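Local structure of methyltransferase (Geobacter sulfurreducens PCA, 3C3P) at residues N183-L186 against S187-D191; I39-R42 against Q43-R46. The protein probably acts as an S-adenosyl-L-methionine-dependent O-methyltransferase, transferring a methyl group to an oxygen of a substrate not yet identified. All coordinates share one frame; numbering follows the deposited sequence.

Interaction 1 of 2, residues N183-L186 against S187-D191; sequences NHHL and SRRRD
The ring of His-185, its CG anti to the backbone N (chi1 176°), and the chain of Arg-189, bent at chi3 (54°), meet at the C-terminal end of helix 181-186. Arg-189 NH1 reaches His-185 NE2 at 3.3 Å, a weak but nearly straight hydrogen bond in which NH1 lies in the imidazole plane and NE2 at the edge of the guanidinium; the two planes stand 70° apart. Along another edge of the same guanidinium, NE and NH2 grip Asp-191 side-on in a salt bridge, NE to OD1 at 3.2 Å and NH2 to OD2 at 2.9 Å, each on a syn lone pair. This two-bond grip holds the guanidinium flat against the carboxylate, and the histidine bond is a weak addition to it.

In this Rossmann-like methyltransferase fold the stretch carries the chain from the helix into strand 192-197, and Leu-186 anchors it on Leu-143 of helix 139-146 and on Phe-192 and Leu-204 of the sheet. A type I turn from Leu-186 to Arg-189 makes the exit, closed by Arg-189 N to Leu-186 O at 3.1 Å.

On the outer side, the extended chain of Arg-188 runs back over the helix end, and its NH1 donates to His-184 O at 3.0 Å, with that oxygen close to the guanidinium plane. Ser-187 N binds Asn-183 O at 3.2 Å, whereas the role of the Ser-187 hydroxyl is doubtful because the residue has two conformers. Asn-183 turns its ND2 away to Ala-161 O and to Tyr-13 OH of the second subunit.

Interaction 2 of 2, residues I39-R42 against Q43-R46; sequences IVDR and QTGR
Asp-41 caps the N-terminus of helix 42-55, its carboxylate folded over the first turn to meet Thr-44 in a classic N-cap arrangement. The helix belongs to the Rossmann-like methyltransferase fold and leads into the first strand of the sheet, 59-63.

Gln-43, the first residue of the second segment, brings its CB to 4.1 Å from Asp-41 OD1, while its bent chain takes NE2 to the carboxylate of Asp-15. Thr-44 does the gripping. Its backbone N donates to Asp-41 OD1 at 3.0 Å, nearly along the C-O axis, and its OG1 donates to the same oxygen at 2.7 Å on the syn side, 35° out of the carboxylate plane. The two donors approach from opposite faces of that plane and hold the carboxylate across the helix start. Asp-41 CG sits between the backbone N and the carbonyl carbon (chi1 70°), which brings OD1 over the turn. With OG1 spent on the cap, CG2 of Thr-44, anti to the backbone N, rests against Val-40 CG1 at 3.8 Å. Replacing Thr-44 by alanine removes OG1 and CG2, and is likely to leave OD1 with the backbone N as its one donor from this residue, the carboxylate freer to turn and Val-40 CG1 without its methyl neighbour.

Gly-45 comes next, its N bonded to Asp-41 O at 2.9 Å and lying only 3.3 Å from Val-40 CG1. Arg-46 continues the helix and sends its NH2 to Thr-194 O of the second subunit. Its backbone N donates to Arg-42 O at 2.9 Å, and its CG lies 3.2 Å from the same oxygen.

Interaction 2 comes first along the chain, at the start of helix 42-55 ahead of the sheet, and interaction 1 follows near the C-terminus, where helix 181-186 leads into strand 192-197, outermost in the sheet of this chain. Their centres lie 25 Å apart and their nearest atoms about 13 Å, so they do not touch; both belong to the same Rossmann-like domain. The second subunit relates them. Interaction 2 reaches the partner's strand 192-197, the strand that follows interaction 1 along the chain, and interaction 1 reaches the partner's helix 8-16. Both helix ends thus border the dimer interface.

Interaction 1 of 2, residues N183-L186 against S187-D191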
loop_
_atom_site.group_PDB
_atom_site.type_symbol
_atom_site.label_atom_id
_atom_site.label_comp_id
_atom_site.label_asym_id
_atom_site.label_seq_id
_atom_site.Cartn_x
_atom_site.Cartn_y
_atom_site.Cartn_z
ATOM N N ASN A 183 8.307 15.231 0.838
ATOM C CA ASN A 183 7.261 14.964 -0.134
ATOM C C ASN A 183 7.587 15.637 -1.465
ATOM O O ASN A 183 7.455 15.049 -2.534
ATOM C CB ASN A 183 5.902 15.515 0.329
ATOM C CG ASN A 183 5.423 14.901 1.612
ATOM O OD1 ASN A 183 5.865 13.817 1.997
ATOM N ND2 ASN A 183 4.482 15.572 2.273
ATOM N N HIS A 184 8.044 16.880 -1.371
ATOM C CA HIS A 184 8.349 17.707 -2.564
ATOM C C HIS A 184 9.570 17.207 -3.268
ATOM O O HIS A 184 9.652 17.251 -4.491
ATOM C CB HIS A 184 8.449 19.170 -2.200
ATOM C CG HIS A 184 7.177 19.705 -1.637
ATOM N ND1 HIS A 184 6.312 20.493 -2.364
ATOM C CD2 HIS A 184 6.582 19.487 -0.439
ATOM C CE1 HIS A 184 5.273 20.793 -1.607
ATOM N NE2 HIS A 184 5.401 20.183 -0.441
ATOM N N HIS A 185 10.511 16.720 -2.475
ATOM C CA HIS A 185 11.744 16.165 -3.021
ATOM C C HIS A 185 11.510 14.847 -3.753
ATOM O O HIS A 185 11.756 14.703 -4.944
ATOM C CB HIS A 185 12.735 15.872 -1.898
ATOM C CG HIS A 185 14.001 15.212 -2.370
ATOM N ND1 HIS A 185 15.053 15.922 -2.923
ATOM C CD2 HIS A 185 14.371 13.909 -2.394
ATOM C CE1 HIS A 185 16.025 15.084 -3.240
ATOM N NE2 HIS A 185 15.634 13.857 -2.943
ATOM N N LEU A 186 10.952 13.912 -3.020
ATOM C CA LEU A 186 10.786 12.536 -3.529
ATOM C C LEU A 186 9.873 12.434 -4.721
ATOM O O LEU A 186 10.069 11.582 -5.619
ATOM C CB LEU A 186 10.321 11.584 -2.412
ATOM C CG LEU A 186 10.448 10.104 -2.751
ATOM C CD1 LEU A 186 11.910 9.791 -3.020
ATOM C CD2 LEU A 186 9.872 9.257 -1.622
ATOM N N SER A 187 8.927 13.350 -4.776
ATOM C CA SER A 187 7.955 13.357 -5.866
ATOM C C SER A 187 8.610 13.755 -7.175
ATOM O O SER A 187 8.074 13.493 -8.269
ATOM C CB SER A 187 6.799 14.312 -5.566
ATOM O OG SER A 187 7.248 15.647 -5.518
ATOM N N ARG A 188 9.783 14.369 -7.062
ATOM C CA ARG A 188 10.546 14.853 -8.233
ATOM C C ARG A 188 11.656 13.946 -8.635
ATOM O O ARG A 188 12.316 14.150 -9.657
ATOM C CB ARG A 188 11.095 16.234 -7.988
ATOM C CG ARG A 188 10.058 17.229 -8.131
ATOM C CD ARG A 188 10.515 18.540 -7.662
ATOM N NE ARG A 188 9.562 19.549 -8.079
ATOM C CZ ARG A 188 8.435 19.806 -7.443
ATOM N NH1 ARG A 188 8.102 19.075 -6.375
ATOM N NH2 ARG A 188 7.651 20.766 -7.906
ATOM N N ARG A 189 11.842 12.925 -7.836
ATOM C CA ARG A 189 12.878 11.936 -8.123
ATOM C C ARG A 189 12.385 10.949 -9.153
ATOM O O ARG A 189 11.629 10.015 -8.860
ATOM C CB ARG A 189 13.371 11.314 -6.857
ATOM C CG ARG A 189 14.186 12.390 -6.260
ATOM C CD ARG A 189 15.068 11.949 -5.243
ATOM N NE ARG A 189 15.910 10.861 -5.698
ATOM C CZ ARG A 189 17.035 10.553 -5.092
ATOM N NH1 ARG A 189 17.449 11.340 -4.119
ATOM N NH2 ARG A 189 17.748 9.527 -5.504
ATOM N N ARG A 190 12.892 11.149 -10.367
ATOM C CA ARG A 190 12.488 10.311 -11.506
ATOM C C ARG A 190 12.889 8.856 -11.362
ATOM O O ARG A 190 12.475 8.015 -12.149
ATOM C CB ARG A 190 13.001 10.853 -12.853
ATOM C CG ARG A 190 12.334 12.145 -13.324
ATOM C CD ARG A 190 12.592 12.303 -14.808
ATOM N NE ARG A 190 12.016 13.494 -15.423
ATOM C CZ ARG A 190 11.469 14.514 -14.769
ATOM N NH1 ARG A 190 11.465 14.546 -13.443
ATOM N NH2 ARG A 190 10.975 15.540 -15.458
ATOM N N ASP A 191 13.696 8.585 -10.351
ATOM C CA ASP A 191 14.187 7.232 -10.059
ATOM C C ASP A 191 13.265 6.494 -9.106
ATOM O O ASP A 191 13.431 5.307 -8.860
ATOM C CB ASP A 191 15.627 7.211 -9.559
ATOM C CG ASP A 191 15.889 8.150 -8.409
ATOM O OD1 ASP A 191 15.141 9.138 -8.232
ATOM O OD2 ASP A 191 16.895 7.892 -7.716
#

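Interaction 2 of 2, residues I39-R42 against Q43-R46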
loop_
_atom_site.group_PDB
_atom_site.type_symbol
_atom_site.label_atom_id
_atom_site.label_comp_id
_atom_site.label_asym_id
_atom_site.label_seq_id
_atom_site.Cartn_x
_atom_site.Cartn_y
_atom_site.Cartn_z
ATOM N N ILE A 39 4.720 6.797 18.740
ATOM C CA ILE A 39 4.728 5.494 18.045
ATOM C C ILE A 39 3.662 5.416 16.947
ATOM O O ILE A 39 2.660 6.137 16.939
ATOM C CB ILE A 39 4.573 4.249 19.011
ATOM C CG1 ILE A 39 3.178 4.186 19.652
ATOM C CG2 ILE A 39 5.700 4.209 20.073
ATOM C CD1 ILE A 39 2.943 2.911 20.483
ATOM N N VAL A 40 3.947 4.539 16.001
ATOM C CA VAL A 40 3.064 4.236 14.874
ATOM C C VAL A 40 1.665 3.801 15.346
ATOM O O VAL A 40 1.583 2.858 16.113
ATOM C CB VAL A 40 3.739 3.118 13.969
ATOM C CG1 VAL A 40 2.757 2.342 13.149
ATOM C CG2 VAL A 40 4.839 3.753 13.094
ATOM N N ASP A 41 0.579 4.470 14.925
ATOM C CA ASP A 41 -0.779 4.013 15.341
ATOM C C ASP A 41 -1.134 2.658 14.674
ATOM O O ASP A 41 -0.433 2.193 13.768
ATOM C CB ASP A 41 -1.922 5.064 15.221
ATOM C CG ASP A 41 -2.347 5.429 13.791
ATOM O OD1 ASP A 41 -1.979 4.805 12.765
ATOM O OD2 ASP A 41 -3.175 6.366 13.710
ATOM N N ARG A 42 -2.235 2.056 15.109
ATOM C CA ARG A 42 -2.625 0.720 14.576
ATOM C C ARG A 42 -2.946 0.670 13.105
ATOM O O ARG A 42 -2.561 -0.275 12.444
ATOM C CB ARG A 42 -3.796 0.088 15.338
ATOM C CG ARG A 42 -3.442 -0.446 16.713
ATOM C CD ARG A 42 -4.678 -1.026 17.412
ATOM N NE ARG A 42 -5.218 -2.256 16.810
ATOM C CZ ARG A 42 -6.400 -2.777 17.163
ATOM N NH1 ARG A 42 -7.167 -2.129 18.013
ATOM N NH2 ARG A 42 -6.860 -3.886 16.614
ATOM N N GLN A 43 -3.651 1.663 12.582
ATOM C CA GLN A 43 -4.002 1.650 11.161
ATOM C C GLN A 43 -2.725 1.712 10.334
ATOM O O GLN A 43 -2.612 1.084 9.276
ATOM C CB GLN A 43 -4.916 2.819 10.789
ATOM C CG GLN A 43 -6.288 2.770 11.460
ATOM C CD GLN A 43 -7.134 1.614 10.981
ATOM O OE1 GLN A 43 -6.758 0.903 10.059
ATOM N NE2 GLN A 43 -8.307 1.458 11.571
ATOM N N THR A 44 -1.755 2.475 10.838
ATOM C CA THR A 44 -0.486 2.649 10.153
ATOM C C THR A 44 0.355 1.382 10.231
ATOM O O THR A 44 0.935 0.958 9.239
ATOM C CB THR A 44 0.295 3.901 10.684
ATOM O OG1 THR A 44 -0.517 5.066 10.470
ATOM C CG2 THR A 44 1.621 4.080 9.963
ATOM N N GLY A 45 0.397 0.769 11.397
ATOM C CA GLY A 45 1.171 -0.453 11.578
ATOM C C GLY A 45 0.614 -1.551 10.686
ATOM O O GLY A 45 1.363 -2.311 10.085
ATOM N N ARG A 46 -0.711 -1.620 10.605
ATOM C CA ARG A 46 -1.371 -2.652 9.766
ATOM C C ARG A 46 -0.973 -2.459 8.295
ATOM O O ARG A 46 -0.735 -3.410 7.567
ATOM C CB ARG A 46 -2.895 -2.665 9.967
ATOM C CG ARG A 46 -3.321 -3.154 11.349
ATOM C CD ARG A 46 -4.839 -3.213 11.533
ATOM N NE ARG A 46 -5.517 -4.109 10.597
ATOM C CZ ARG A 46 -5.646 -5.415 10.795
ATOM N NH1 ARG A 46 -5.131 -5.974 11.870
ATOM N NH2 ARG A 46 -6.260 -6.172 9.915
#